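PDB 7AE5: phenolic acid decarboxylase from Sedimentibacter hydroxybenzoicus, which catalyses the reversible, non-oxidative decarboxylation of 4-hydroxybenzoate and 3,4-dihydroxybenzoate, detoxifying phenolic compounds under anaerobic conditions with prenylated FMN and manganese as cofactors. Local coordinates for residues 7-12 and 298-303; 54-59 and 128-133; 62-67 and 304-309; 205-210 and 257-262. All blocks are in the same frame, centred on the assembly; numbering follows the deposited sequence.

Contact 1 of 4, residues 7-12 and 298-303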
loop_
_atom_site.group_PDB
_atom_site.type_symbol
_atom_site.label_atom_id
_atom_site.label_comp_id
_atom_site.label_asym_id
_atom_site.label_seq_id
_atom_site.Cartn_x
_atom_site.Cartn_y
_atom_site.Cartn_z
ATOM N N ASP C 7 0.354 -56.342 0.306
ATOM C CA ASP C 7 -0.554 -56.000 -0.782
ATOM C C ASP C 7 -1.676 -55.133 -0.218
ATOM O O ASP C 7 -1.619 -54.685 0.932
ATOM C CB ASP C 7 -1.081 -57.264 -1.477
ATOM C CG ASP C 7 -1.713 -58.254 -0.509
ATOM O OD1 ASP C 7 -2.312 -57.831 0.501
ATOM O OD2 ASP C 7 -1.608 -59.473 -0.763
ATOM N N LEU C 8 -2.705 -54.902 -1.034
ATOM C CA LEU C 8 -3.842 -54.100 -0.600
ATOM C C LEU C 8 -4.778 -54.878 0.316
ATOM O O LEU C 8 -5.372 -54.292 1.229
ATOM C CB LEU C 8 -4.608 -53.583 -1.821
ATOM C CG LEU C 8 -5.968 -52.920 -1.590
ATOM C CD1 LEU C 8 -5.792 -51.482 -1.135
ATOM C CD2 LEU C 8 -6.817 -52.990 -2.850
ATOM N N ARG C 9 -4.911 -56.190 0.098
ATOM C CA ARG C 9 -5.853 -56.985 0.881
ATOM C C ARG C 9 -5.456 -57.035 2.350
ATOM O O ARG C 9 -6.318 -56.988 3.234
ATOM C CB ARG C 9 -5.951 -58.395 0.304
ATOM C CG ARG C 9 -6.316 -58.413 -1.162
ATOM C CD ARG C 9 -6.554 -59.820 -1.667
ATOM N NE ARG C 9 -6.962 -59.820 -3.066
ATOM C CZ ARG C 9 -7.557 -60.838 -3.672
ATOM N NH1 ARG C 9 -7.830 -61.961 -3.029
ATOM N NH2 ARG C 9 -7.886 -60.726 -4.956
ATOM N N GLU C 10 -4.155 -57.146 2.629
ATOM C CA GLU C 10 -3.696 -57.072 4.012
ATOM C C GLU C 10 -4.053 -55.728 4.631
ATOM O O GLU C 10 -4.497 -55.664 5.784
ATOM C CB GLU C 10 -2.188 -57.311 4.082
ATOM C CG GLU C 10 -1.784 -58.776 4.010
ATOM C CD GLU C 10 -0.288 -58.958 3.830
ATOM O OE1 GLU C 10 0.468 -58.008 4.129
ATOM O OE2 GLU C 10 0.132 -60.050 3.389
ATOM N N PHE C 11 -3.881 -54.642 3.873
ATOM C CA PHE C 11 -4.228 -53.320 4.381
ATOM C C PHE C 11 -5.734 -53.173 4.559
ATOM O O PHE C 11 -6.191 -52.550 5.524
ATOM C CB PHE C 11 -3.691 -52.242 3.440
ATOM C CG PHE C 11 -3.930 -50.842 3.927
ATOM C CD1 PHE C 11 -3.422 -50.423 5.146
ATOM C CD2 PHE C 11 -4.659 -49.945 3.167
ATOM C CE1 PHE C 11 -3.639 -49.136 5.597
ATOM C CE2 PHE C 11 -4.878 -48.655 3.612
ATOM C CZ PHE C 11 -4.367 -48.250 4.829
ATOM N N LEU C 12 -6.517 -53.741 3.640
ATOM C CA LEU C 12 -7.969 -53.623 3.728
ATOM C C LEU C 12 -8.501 -54.298 4.987
ATOM O O LEU C 12 -9.379 -53.754 5.669
ATOM C CB LEU C 12 -8.616 -54.225 2.481
ATOM C CG LEU C 12 -8.623 -53.365 1.215
ATOM C CD1 LEU C 12 -9.460 -54.020 0.123
ATOM C CD2 LEU C 12 -9.118 -51.957 1.506
ATOM N N THR C 298 -2.367 -59.175 -16.365
ATOM C CA THR C 298 -2.098 -60.173 -15.338
ATOM C C THR C 298 -2.735 -59.704 -14.038
ATOM O O THR C 298 -2.539 -58.555 -13.631
ATOM C CB THR C 298 -0.593 -60.394 -15.144
ATOM O OG1 THR C 298 -0.073 -59.405 -14.246
ATOM C CG2 THR C 298 0.142 -60.301 -16.474
ATOM N N HIS C 299 -3.497 -60.584 -13.392
ATOM C CA HIS C 299 -4.264 -60.169 -12.227
ATOM C C HIS C 299 -4.419 -61.325 -11.250
ATOM O O HIS C 299 -4.368 -62.498 -11.632
ATOM C CB HIS C 299 -5.642 -59.633 -12.634
ATOM C CG HIS C 299 -6.571 -60.681 -13.165
ATOM N ND1 HIS C 299 -7.336 -61.483 -12.346
ATOM C CD2 HIS C 299 -6.856 -61.059 -14.434
ATOM C CE1 HIS C 299 -8.057 -62.306 -13.087
ATOM N NE2 HIS C 299 -7.783 -62.071 -14.357
ATOM N N ARG C 300 -4.611 -60.972 -9.981
ATOM C CA ARG C 300 -4.902 -61.950 -8.946
ATOM C C ARG C 300 -6.312 -62.507 -9.135
ATOM O O ARG C 300 -7.129 -61.964 -9.881
ATOM C CB ARG C 300 -4.764 -61.317 -7.562
ATOM C CG ARG C 300 -3.495 -60.505 -7.371
ATOM C CD ARG C 300 -3.423 -59.900 -5.980
ATOM N NE ARG C 300 -3.708 -60.881 -4.941
ATOM C CZ ARG C 300 -3.297 -60.782 -3.685
ATOM N NH1 ARG C 300 -2.570 -59.756 -3.275
ATOM N NH2 ARG C 300 -3.628 -61.734 -2.817
ATOM N N THR C 301 -6.594 -63.609 -8.447
ATOM C CA THR C 301 -7.918 -64.211 -8.525
ATOM C C THR C 301 -8.924 -63.359 -7.758
ATOM O O THR C 301 -8.691 -62.997 -6.601
ATOM C CB THR C 301 -7.891 -65.633 -7.972
ATOM O OG1 THR C 301 -6.900 -66.397 -8.673
ATOM C CG2 THR C 301 -9.249 -66.297 -8.147
ATOM N N ASN C 302 -10.045 -63.054 -8.406
ATOM C CA ASN C 302 -11.038 -62.118 -7.888
ATOM C C ASN C 302 -10.394 -60.775 -7.531
ATOM O O ASN C 302 -10.405 -60.365 -6.369
ATOM C CB ASN C 302 -11.770 -62.704 -6.687
ATOM C CG ASN C 302 -12.844 -63.707 -7.086
ATOM O OD1 ASN C 302 -14.037 -63.457 -6.913
ATOM N ND2 ASN C 302 -12.422 -64.849 -7.619
ATOM N N PRO C 303 -9.829 -60.068 -8.512
ATOM C CA PRO C 303 -9.136 -58.813 -8.207
ATOM C C PRO C 303 -10.093 -57.739 -7.724
ATOM O O PRO C 303 -11.297 -57.764 -7.987
ATOM C CB PRO C 303 -8.497 -58.418 -9.542
ATOM C CG PRO C 303 -9.314 -59.100 -10.567
ATOM C CD PRO C 303 -9.793 -60.377 -9.950
#
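Arg9 and Arg300 lie flat upon each other, guanidinium planes 9° apart and centres 4.3 Å from one another, with the side chains sliding past in opposite directions. The like charges are probably offset by neighbouring acids: Arg9 NE is salt-bridged to Glu258, and Arg300 NH1 to Asp7 OD2 at 2.7 Å. That second bridge is nearly straight (173° at the hydrogen) and lies in the guanidinium plane, yet NH1 approaches from above the plane of the carboxylate. The other oxygen, Asp7 OD1, accepts from Glu10 N at 2.9 Å, so one carboxylate serves both the helix start and the arginine. On this packed side Arg9 CD sits over a face of the Arg300 guanidinium, 3.7 Å from Arg300 NH2, while the buried Arg300 NE has no partner in the model. The Arg9 chain runs extended from CG to NE, and at its guanidinium edge Arg9 NH2 donates to Thr301 O (2.9 Å). Beyond this bond the contact thins out: Thr301 and Asn302 are exposed, Thr301 OG1 turns to Asn117, and the side chain of Asn302 leads away. The arrangement is an aspartate N-cap that doubles as a salt-bridge partner, tying the start of helix 8-17 to the loop leaving strand 287-299 of the Rift-related domain.

Contact 2 of 4, residues 54-59 and 128-133; sequences EKIKGY and ILPLYR
Leu131 O is held by two donors, Tyr59 OH of the facing loop and Arg36 of the ShdD chain. The phenol hydroxyl donates to it at 2.7 Å, in the carbonyl plane and on a lone pair, and itself receives a second bond from the same arginine of ShdD. The ring of Tyr59 makes a CH-pi contact: Pro130 CA stands over its face, 3.4 Å from the centroid and 6° off the normal. Tyr59 CD2 also touches Pro130 CB at 3.5 Å, and Tyr59 CE1 comes to 3.6 Å from Leu129 O. Two tight turns present these groups. Pro130 is the centre of an inverse gamma turn, and residues 56-59 form a type II beta turn closed by Tyr59 N to Ile56 O (3.0 Å), with Gly58 at its third position adopting a positive phi of 90°. From the start of that turn Ile56 reaches Pro130, its CD1 lying 4.1 Å from Pro130 CB as the two side chains cross at about a right angle, and its CG2 lies at the edge of the Tyr59 ring. The backbone of Gly58 and the carbonyl of Lys57 bond to ShdD, where Pro18 of that chain packs on Tyr59.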
loop_
_atom_site.group_PDB
_atom_site.type_symbol
_atom_site.label_atom_id
_atom_site.label_comp_id
_atom_site.label_asym_id
_atom_site.label_seq_id
_atom_site.Cartn_x
_atom_site.Cartn_y
_atom_site.Cartn_z
ATOM N N GLU C 54 -19.097 -54.979 -2.829
ATOM C CA GLU C 54 -18.969 -56.381 -3.204
ATOM C C GLU C 54 -19.683 -56.695 -4.512
ATOM O O GLU C 54 -19.260 -57.600 -5.239
ATOM C CB GLU C 54 -19.507 -57.275 -2.086
ATOM N N LYS C 55 -20.751 -55.968 -4.833
ATOM C CA LYS C 55 -21.580 -56.267 -5.995
ATOM C C LYS C 55 -21.872 -54.983 -6.756
ATOM O O LYS C 55 -22.470 -54.054 -6.203
ATOM C CB LYS C 55 -22.885 -56.950 -5.576
ATOM N N ILE C 56 -21.457 -54.938 -8.019
ATOM C CA ILE C 56 -21.753 -53.832 -8.923
ATOM C C ILE C 56 -22.492 -54.400 -10.126
ATOM O O ILE C 56 -22.043 -55.385 -10.725
ATOM C CB ILE C 56 -20.476 -53.089 -9.355
ATOM C CG1 ILE C 56 -19.725 -52.557 -8.133
ATOM C CG2 ILE C 56 -20.817 -51.946 -10.297
ATOM C CD1 ILE C 56 -18.535 -53.398 -7.727
ATOM N N LYS C 57 -23.619 -53.781 -10.476
ATOM C CA LYS C 57 -24.505 -54.336 -11.492
ATOM C C LYS C 57 -23.800 -54.445 -12.839
ATOM O O LYS C 57 -23.252 -53.465 -13.350
ATOM C CB LYS C 57 -25.760 -53.474 -11.626
ATOM C CG LYS C 57 -26.550 -53.745 -12.894
ATOM C CD LYS C 57 -27.685 -52.754 -13.086
ATOM C CE LYS C 57 -27.532 -51.997 -14.398
ATOM N NZ LYS C 57 -28.848 -51.587 -14.968
ATOM N N GLY C 58 -23.825 -55.648 -13.416
ATOM C CA GLY C 58 -23.185 -55.915 -14.683
ATOM C C GLY C 58 -21.746 -56.366 -14.587
ATOM O O GLY C 58 -21.186 -56.815 -15.595
ATOM N N TYR C 59 -21.133 -56.270 -13.413
ATOM C CA TYR C 59 -19.735 -56.620 -13.227
ATOM C C TYR C 59 -19.611 -57.864 -12.359
ATOM O O TYR C 59 -20.550 -58.293 -11.685
ATOM C CB TYR C 59 -18.958 -55.452 -12.612
ATOM C CG TYR C 59 -18.733 -54.311 -13.578
ATOM C CD1 TYR C 59 -18.040 -54.505 -14.767
ATOM C CD2 TYR C 59 -19.227 -53.042 -13.310
ATOM C CE1 TYR C 59 -17.838 -53.465 -15.656
ATOM C CE2 TYR C 59 -19.029 -51.997 -14.190
ATOM C CZ TYR C 59 -18.333 -52.213 -15.360
ATOM O OH TYR C 59 -18.140 -51.169 -16.234
ATOM N N ILE C 128 -12.458 -57.315 -16.096
ATOM C CA ILE C 128 -11.548 -57.287 -14.959
ATOM C C ILE C 128 -11.920 -56.181 -13.977
ATOM O O ILE C 128 -11.997 -56.410 -12.770
ATOM C CB ILE C 128 -10.083 -57.135 -15.428
ATOM C CG1 ILE C 128 -9.657 -58.341 -16.267
ATOM C CG2 ILE C 128 -9.154 -56.950 -14.235
ATOM C CD1 ILE C 128 -9.869 -59.668 -15.578
ATOM N N LEU C 129 -12.166 -54.973 -14.485
ATOM C CA LEU C 129 -12.375 -53.802 -13.650
ATOM C C LEU C 129 -13.820 -53.340 -13.723
ATOM O O LEU C 129 -14.338 -53.113 -14.824
ATOM C CB LEU C 129 -11.451 -52.661 -14.090
ATOM C CG LEU C 129 -9.951 -52.954 -14.102
ATOM C CD1 LEU C 129 -9.193 -51.808 -14.755
ATOM C CD2 LEU C 129 -9.441 -53.201 -12.692
ATOM N N PRO C 130 -14.504 -53.195 -12.588
ATOM C CA PRO C 130 -15.813 -52.530 -12.603
ATOM C C PRO C 130 -15.665 -51.037 -12.851
ATOM O O PRO C 130 -15.614 -50.240 -11.907
ATOM C CB PRO C 130 -16.381 -52.825 -11.208
ATOM C CG PRO C 130 -15.558 -53.963 -10.678
ATOM C CD PRO C 130 -14.202 -53.795 -11.279
ATOM N N LEU C 131 -15.591 -50.653 -14.122
ATOM C CA LEU C 131 -15.311 -49.273 -14.490
ATOM C C LEU C 131 -16.578 -48.427 -14.439
ATOM O O LEU C 131 -17.667 -48.885 -14.797
ATOM C CB LEU C 131 -14.691 -49.218 -15.885
ATOM C CG LEU C 131 -13.256 -49.747 -15.956
ATOM C CD1 LEU C 131 -12.915 -50.213 -17.363
ATOM C CD2 LEU C 131 -12.272 -48.686 -15.481
ATOM N N TYR C 132 -16.420 -47.179 -14.001
ATOM C CA TYR C 132 -17.542 -46.284 -13.760
ATOM C C TYR C 132 -17.086 -44.851 -13.998
ATOM O O TYR C 132 -15.893 -44.574 -14.148
ATOM C CB TYR C 132 -18.084 -46.454 -12.338
ATOM C CG TYR C 132 -17.059 -46.154 -11.269
ATOM C CD1 TYR C 132 -16.106 -47.098 -10.906
ATOM C CD2 TYR C 132 -17.037 -44.923 -10.628
ATOM C CE1 TYR C 132 -15.164 -46.824 -9.934
ATOM C CE2 TYR C 132 -16.101 -44.641 -9.655
ATOM C CZ TYR C 132 -15.167 -45.592 -9.312
ATOM O OH TYR C 132 -14.236 -45.306 -8.340
ATOM N N ARG C 133 -18.049 -43.934 -14.026
ATOM C CA ARG C 133 -17.756 -42.519 -14.215
ATOM C C ARG C 133 -17.584 -41.850 -12.856
ATOM O O ARG C 133 -18.499 -41.873 -12.025
ATOM C CB ARG C 133 -18.853 -41.827 -15.020
ATOM C CG ARG C 133 -18.384 -40.523 -15.645
ATOM C CD ARG C 133 -19.512 -39.752 -16.309
ATOM N NE ARG C 133 -20.093 -40.468 -17.439
ATOM C CZ ARG C 133 -19.529 -40.560 -18.636
ATOM N NH1 ARG C 133 -18.342 -40.030 -18.885
ATOM N NH2 ARG C 133 -20.172 -41.199 -19.608
#

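Contact 3 of 4, residues 62-67 and 304-309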
loop_
_atom_site.group_PDB
_atom_site.type_symbol
_atom_site.label_atom_id
_atom_site.label_comp_id
_atom_site.label_asym_id
_atom_site.label_seq_id
_atom_site.Cartn_x
_atom_site.Cartn_y
_atom_site.Cartn_z
ATOM N N SER C 62 -14.911 -56.643 -7.594
ATOM C CA SER C 62 -15.151 -55.696 -6.511
ATOM C C SER C 62 -14.531 -54.330 -6.791
ATOM O O SER C 62 -13.665 -54.170 -7.655
ATOM C CB SER C 62 -14.600 -56.238 -5.187
ATOM O OG SER C 62 -14.723 -57.647 -5.117
ATOM N N VAL C 63 -14.990 -53.340 -6.023
ATOM C CA VAL C 63 -14.469 -51.978 -6.048
ATOM C C VAL C 63 -14.241 -51.525 -4.612
ATOM O O VAL C 63 -15.063 -51.797 -3.731
ATOM C CB VAL C 63 -15.428 -51.008 -6.774
ATOM C CG1 VAL C 63 -15.090 -49.554 -6.450
ATOM C CG2 VAL C 63 -15.374 -51.228 -8.267
ATOM N N VAL C 64 -13.119 -50.847 -4.373
ATOM C CA VAL C 64 -12.841 -50.216 -3.090
ATOM C C VAL C 64 -12.363 -48.791 -3.346
ATOM O O VAL C 64 -11.601 -48.539 -4.287
ATOM C CB VAL C 64 -11.813 -51.022 -2.260
ATOM C CG1 VAL C 64 -10.422 -50.951 -2.874
ATOM C CG2 VAL C 64 -11.796 -50.543 -0.813
ATOM N N THR C 65 -12.839 -47.853 -2.530
ATOM C CA THR C 65 -12.538 -46.442 -2.723
ATOM C C THR C 65 -12.315 -45.778 -1.371
ATOM O O THR C 65 -12.668 -46.323 -0.322
ATOM C CB THR C 65 -13.658 -45.727 -3.495
ATOM O OG1 THR C 65 -13.196 -44.445 -3.939
ATOM C CG2 THR C 65 -14.885 -45.545 -2.616
ATOM N N ASN C 66 -11.720 -44.582 -1.417
ATOM C CA ASN C 66 -11.375 -43.810 -0.218
ATOM C C ASN C 66 -10.440 -44.598 0.695
ATOM O O ASN C 66 -10.534 -44.528 1.923
ATOM C CB ASN C 66 -12.627 -43.358 0.538
ATOM C CG ASN C 66 -12.403 -42.080 1.326
ATOM O OD1 ASN C 66 -11.822 -41.121 0.819
ATOM N ND2 ASN C 66 -12.857 -42.063 2.575
ATOM N N VAL C 67 -9.523 -45.355 0.088
ATOM C CA VAL C 67 -8.598 -46.178 0.861
ATOM C C VAL C 67 -7.652 -45.302 1.675
ATOM O O VAL C 67 -7.391 -45.575 2.853
ATOM C CB VAL C 67 -7.834 -47.133 -0.074
ATOM C CG1 VAL C 67 -6.720 -47.844 0.677
ATOM C CG2 VAL C 67 -8.788 -48.136 -0.705
ATOM N N ILE C 304 -9.519 -56.773 -7.015
ATOM C CA ILE C 304 -10.258 -55.679 -6.402
ATOM C C ILE C 304 -9.831 -54.385 -7.079
ATOM O O ILE C 304 -8.651 -54.015 -7.038
ATOM C CB ILE C 304 -10.019 -55.616 -4.887
ATOM C CG1 ILE C 304 -10.620 -56.849 -4.209
ATOM C CG2 ILE C 304 -10.610 -54.345 -4.317
ATOM C CD1 ILE C 304 -10.074 -57.120 -2.823
ATOM N N PHE C 305 -10.788 -53.700 -7.700
ATOM C CA PHE C 305 -10.523 -52.451 -8.409
ATOM C C PHE C 305 -10.388 -51.335 -7.380
ATOM O O PHE C 305 -11.384 -50.756 -6.938
ATOM C CB PHE C 305 -11.637 -52.157 -9.408
ATOM C CG PHE C 305 -11.430 -50.897 -10.211
ATOM C CD1 PHE C 305 -10.156 -50.399 -10.439
ATOM C CD2 PHE C 305 -12.513 -50.217 -10.748
ATOM C CE1 PHE C 305 -9.967 -49.245 -11.179
ATOM C CE2 PHE C 305 -12.330 -49.062 -11.491
ATOM C CZ PHE C 305 -11.055 -48.576 -11.706
ATOM N N GLU C 306 -9.150 -51.030 -7.000
ATOM C CA GLU C 306 -8.879 -49.939 -6.070
ATOM C C GLU C 306 -8.853 -48.633 -6.853
ATOM O O GLU C 306 -7.891 -48.350 -7.574
ATOM C CB GLU C 306 -7.562 -50.168 -5.335
ATOM C CG GLU C 306 -7.267 -49.117 -4.270
ATOM C CD GLU C 306 -5.787 -48.974 -3.966
ATOM O OE1 GLU C 306 -4.974 -49.677 -4.600
ATOM O OE2 GLU C 306 -5.435 -48.158 -3.086
ATOM N N ASN C 307 -9.913 -47.841 -6.719
ATOM C CA ASN C 307 -10.046 -46.588 -7.442
ATOM C C ASN C 307 -10.269 -45.451 -6.458
ATOM O O ASN C 307 -10.601 -45.666 -5.290
ATOM C CB ASN C 307 -11.193 -46.646 -8.457
ATOM C CG ASN C 307 -10.876 -45.893 -9.733
ATOM O OD1 ASN C 307 -9.717 -45.787 -10.135
ATOM N ND2 ASN C 307 -11.910 -45.374 -10.385
ATOM N N LEU C 308 -10.089 -44.229 -6.952
ATOM C CA LEU C 308 -10.099 -43.035 -6.121
ATOM C C LEU C 308 -11.130 -42.044 -6.638
ATOM O O LEU C 308 -11.246 -41.829 -7.848
ATOM C CB LEU C 308 -8.701 -42.386 -6.091
ATOM C CG LEU C 308 -8.482 -40.937 -5.633
ATOM C CD1 LEU C 308 -7.078 -40.795 -5.082
ATOM C CD2 LEU C 308 -8.678 -39.931 -6.766
ATOM N N TYR C 309 -11.873 -41.440 -5.717
ATOM C CA TYR C 309 -12.712 -40.296 -6.038
ATOM C C TYR C 309 -11.987 -39.007 -5.673
ATOM O O TYR C 309 -11.366 -38.910 -4.610
ATOM C CB TYR C 309 -14.056 -40.340 -5.306
ATOM C CG TYR C 309 -14.861 -39.074 -5.521
ATOM C CD1 TYR C 309 -15.551 -38.862 -6.709
ATOM C CD2 TYR C 309 -14.901 -38.076 -4.554
ATOM C CE1 TYR C 309 -16.273 -37.704 -6.919
ATOM C CE2 TYR C 309 -15.619 -36.913 -4.756
ATOM C CZ TYR C 309 -16.304 -36.733 -5.942
ATOM O OH TYR C 309 -17.023 -35.578 -6.156
HETATM O O HOH W 1 -11.705 -42.153 -2.980
HETATM O O HOH W 2 -8.979 -45.496 -2.850
#
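Ser62 O accepts from Phe305 N at 2.9 Å, Phe305 O from Val64 N at 3.1 Å, and Val64 O from Asn307 N at 3.0 Å, the last nearly along the C=O axis. Bonding that zigzags between alternate residues in this way is the mark of a parallel strand pair, here with axes 27° apart. On one face Val64 CG1, held between the backbone N and the carbonyl carbon (chi1 70°), touches Ile304 CG2 at 3.7 Å and also rests against Glu306 CA and CB. On the other, Val63 and Phe305 lie side by side, pointing the same way, with Val63 CG2 3.9 Å from Phe305 CD2. Where the strands part, water takes over: one molecule links Thr65 OG1 with Tyr309 N, which donates to it at 2.8 Å, and another accepts from Val67 N. A second shell fixes the acidic end of Glu306, since OE2 is salt-bridged to Lys145 and OE1 accepts from Asn209 N. Around the pair, strand 50-53 flanks strand 62-65 in the sheet, leaving 304-306 outermost within this chain; helix 8-17 covers the Val64 and Glu306 face through Leu8, and Pro130 packs against Val63 and Phe305.

Contact 4 of 4, residues 205-210 and 257-262; sequences ITIGNN and SEVVLE
Leu261 and Ile205 form a hydrogen-bonded pair on antiparallel strands of the Rift-related domain, a pairing that ends in a classic beta bulge where Glu258 and Val259 both face Ile207. Followed outward, the side chain of Leu261 traces the neighbouring strand: CB lies 3.5 Å from Ile205 O and 3.7 Å from Ile205 CB, CG rests 3.6 Å from Ile205 O, and CD1 reaches Ile207 CD1 at 4.0 Å. Placing CG anti to the carbonyl carbon (chi1 -53°) keeps it beside that oxygen, while Ile294 and Ile297 of strand 287-299 also pack on the leucine. Ile207 N donates to Val259 O, and Val259 N returns a bond to Ile207 O. Beside the bulge Gly208 has a positive phi of 75°, which suits glycine, and its carbonyl takes Glu258 N on a lone pair (2.9 Å). Thr206, on the sheet face away from Ile205 and Ile207, has its side chain about 6 Å from that of Val164, predicted to bind prenylated FMN. Thr206 OG1 is bonded to Ser147 O and accepts from Asn209 ND2 at 3.1 Å. Ser257 OG, also bonded to Pro254 O, donates to Asn209 OD1 at 2.6 Å, lying in the plane of the amide carbonyl.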
loop_
_atom_site.group_PDB
_atom_site.type_symbol
_atom_site.label_atom_id
_atom_site.label_comp_id
_atom_site.label_asym_id
_atom_site.label_seq_id
_atom_site.Cartn_x
_atom_site.Cartn_y
_atom_site.Cartn_z
ATOM N N ILE C 205 0.879 -50.730 -16.004
ATOM C CA ILE C 205 -0.114 -50.009 -15.214
ATOM C C ILE C 205 -0.611 -50.960 -14.134
ATOM O O ILE C 205 -1.318 -51.930 -14.433
ATOM C CB ILE C 205 -1.273 -49.497 -16.079
ATOM C CG1 ILE C 205 -0.755 -48.557 -17.168
ATOM C CG2 ILE C 205 -2.309 -48.791 -15.226
ATOM C CD1 ILE C 205 -1.757 -48.302 -18.269
ATOM N N THR C 206 -0.245 -50.689 -12.885
ATOM C CA THR C 206 -0.617 -51.540 -11.763
ATOM C C THR C 206 -1.752 -50.908 -10.969
ATOM O O THR C 206 -1.734 -49.706 -10.683
ATOM C CB THR C 206 0.580 -51.800 -10.846
ATOM O OG1 THR C 206 0.909 -50.602 -10.131
ATOM C CG2 THR C 206 1.785 -52.253 -11.661
ATOM N N ILE C 207 -2.741 -51.729 -10.615
ATOM C CA ILE C 207 -3.939 -51.292 -9.910
ATOM C C ILE C 207 -4.115 -52.160 -8.673
ATOM O O ILE C 207 -3.931 -53.382 -8.731
ATOM C CB ILE C 207 -5.186 -51.371 -10.817
ATOM C CG1 ILE C 207 -4.962 -50.571 -12.104
ATOM C CG2 ILE C 207 -6.423 -50.871 -10.083
ATOM C CD1 ILE C 207 -5.933 -50.909 -13.214
ATOM N N GLY C 208 -4.470 -51.532 -7.554
ATOM C CA GLY C 208 -4.652 -52.252 -6.308
ATOM C C GLY C 208 -3.333 -52.642 -5.673
ATOM O O GLY C 208 -2.844 -53.756 -5.882
ATOM N N ASN C 209 -2.752 -51.740 -4.886
ATOM C CA ASN C 209 -1.395 -51.911 -4.397
ATOM C C ASN C 209 -1.321 -51.687 -2.894
ATOM O O ASN C 209 -2.239 -51.144 -2.270
ATOM C CB ASN C 209 -0.425 -50.945 -5.093
ATOM C CG ASN C 209 -0.170 -51.315 -6.539
ATOM O OD1 ASN C 209 0.381 -52.376 -6.832
ATOM N ND2 ASN C 209 -0.562 -50.435 -7.452
ATOM N N ASN C 210 -0.202 -52.137 -2.327
ATOM C CA ASN C 210 0.303 -51.742 -1.020
ATOM C C ASN C 210 0.168 -50.226 -0.911
ATOM O O ASN C 210 0.604 -49.505 -1.818
ATOM C CB ASN C 210 1.757 -52.213 -0.885
ATOM C CG ASN C 210 2.445 -51.735 0.389
ATOM O OD1 ASN C 210 1.863 -51.050 1.227
ATOM N ND2 ASN C 210 3.710 -52.109 0.532
ATOM N N SER C 257 0.172 -56.695 -6.725
ATOM C CA SER C 257 -0.874 -55.890 -7.340
ATOM C C SER C 257 -2.078 -56.742 -7.705
ATOM O O SER C 257 -1.948 -57.887 -8.149
ATOM C CB SER C 257 -0.357 -55.189 -8.591
ATOM O OG SER C 257 0.840 -54.497 -8.314
ATOM N N GLU C 258 -3.262 -56.159 -7.532
ATOM C CA GLU C 258 -4.479 -56.856 -7.914
ATOM C C GLU C 258 -4.569 -57.011 -9.426
ATOM O O GLU C 258 -4.993 -58.061 -9.920
ATOM C CB GLU C 258 -5.694 -56.111 -7.371
ATOM C CG GLU C 258 -5.731 -56.038 -5.855
ATOM C CD GLU C 258 -6.527 -57.169 -5.241
ATOM O OE1 GLU C 258 -7.077 -57.992 -5.999
ATOM O OE2 GLU C 258 -6.610 -57.229 -3.999
ATOM N N VAL C 259 -4.176 -55.981 -10.173
ATOM C CA VAL C 259 -4.241 -55.982 -11.632
ATOM C C VAL C 259 -2.974 -55.330 -12.170
ATOM O O VAL C 259 -2.497 -54.331 -11.621
ATOM C CB VAL C 259 -5.496 -55.243 -12.150
ATOM C CG1 VAL C 259 -5.539 -55.246 -13.669
ATOM C CG2 VAL C 259 -6.770 -55.859 -11.587
ATOM N N VAL C 260 -2.422 -55.900 -13.240
ATOM C CA VAL C 260 -1.284 -55.323 -13.947
ATOM C C VAL C 260 -1.648 -55.214 -15.421
ATOM O O VAL C 260 -2.064 -56.201 -16.036
ATOM C CB VAL C 260 -0.001 -56.158 -13.769
ATOM C CG1 VAL C 260 1.154 -55.519 -14.525
ATOM C CG2 VAL C 260 0.341 -56.304 -12.293
ATOM N N LEU C 261 -1.495 -54.018 -15.982
ATOM C CA LEU C 261 -1.809 -53.751 -17.383
ATOM C C LEU C 261 -0.499 -53.498 -18.120
ATOM O O LEU C 261 0.078 -52.411 -18.023
ATOM C CB LEU C 261 -2.756 -52.563 -17.517
ATOM C CG LEU C 261 -4.044 -52.598 -16.695
ATOM C CD1 LEU C 261 -4.946 -51.437 -17.075
ATOM C CD2 LEU C 261 -4.759 -53.917 -16.899
ATOM N N GLU C 262 -0.033 -54.500 -18.858
ATOM C CA GLU C 262 1.175 -54.364 -19.657
ATOM C C GLU C 262 0.805 -53.914 -21.064
ATOM O O GLU C 262 -0.056 -54.517 -21.710
ATOM C CB GLU C 262 1.949 -55.682 -19.696
ATOM C CG GLU C 262 2.331 -56.196 -18.319
ATOM C CD GLU C 262 3.093 -57.505 -18.371
ATOM O OE1 GLU C 262 3.654 -57.827 -19.440
ATOM O OE2 GLU C 262 3.132 -58.210 -17.340
#

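How the contacts relate
All four contacts lie on the same side of the chain's centre. Contacts 1 and 4 are closest, about 9 Å between centres, and meet on neighbouring strands 287-299 and 259-265 of the antiparallel sheet. Contact 3, its centre about 11 Å from those of contacts 1 and 2, brings strand 304-306, which follows 287-299 in the chain, into the mixed sheet of the N-terminal region. Contacts 1 and 3 cross along the chain, as do 2 and 3, whereas contact 2 closes before contact 4 opens. Glu258, of contact 4, also accepts from Ile304 N of contact 3. The N-terminal part is thus interlocked with the predicted flavin-binding domain, and contact 2 extends that junction to ShdD.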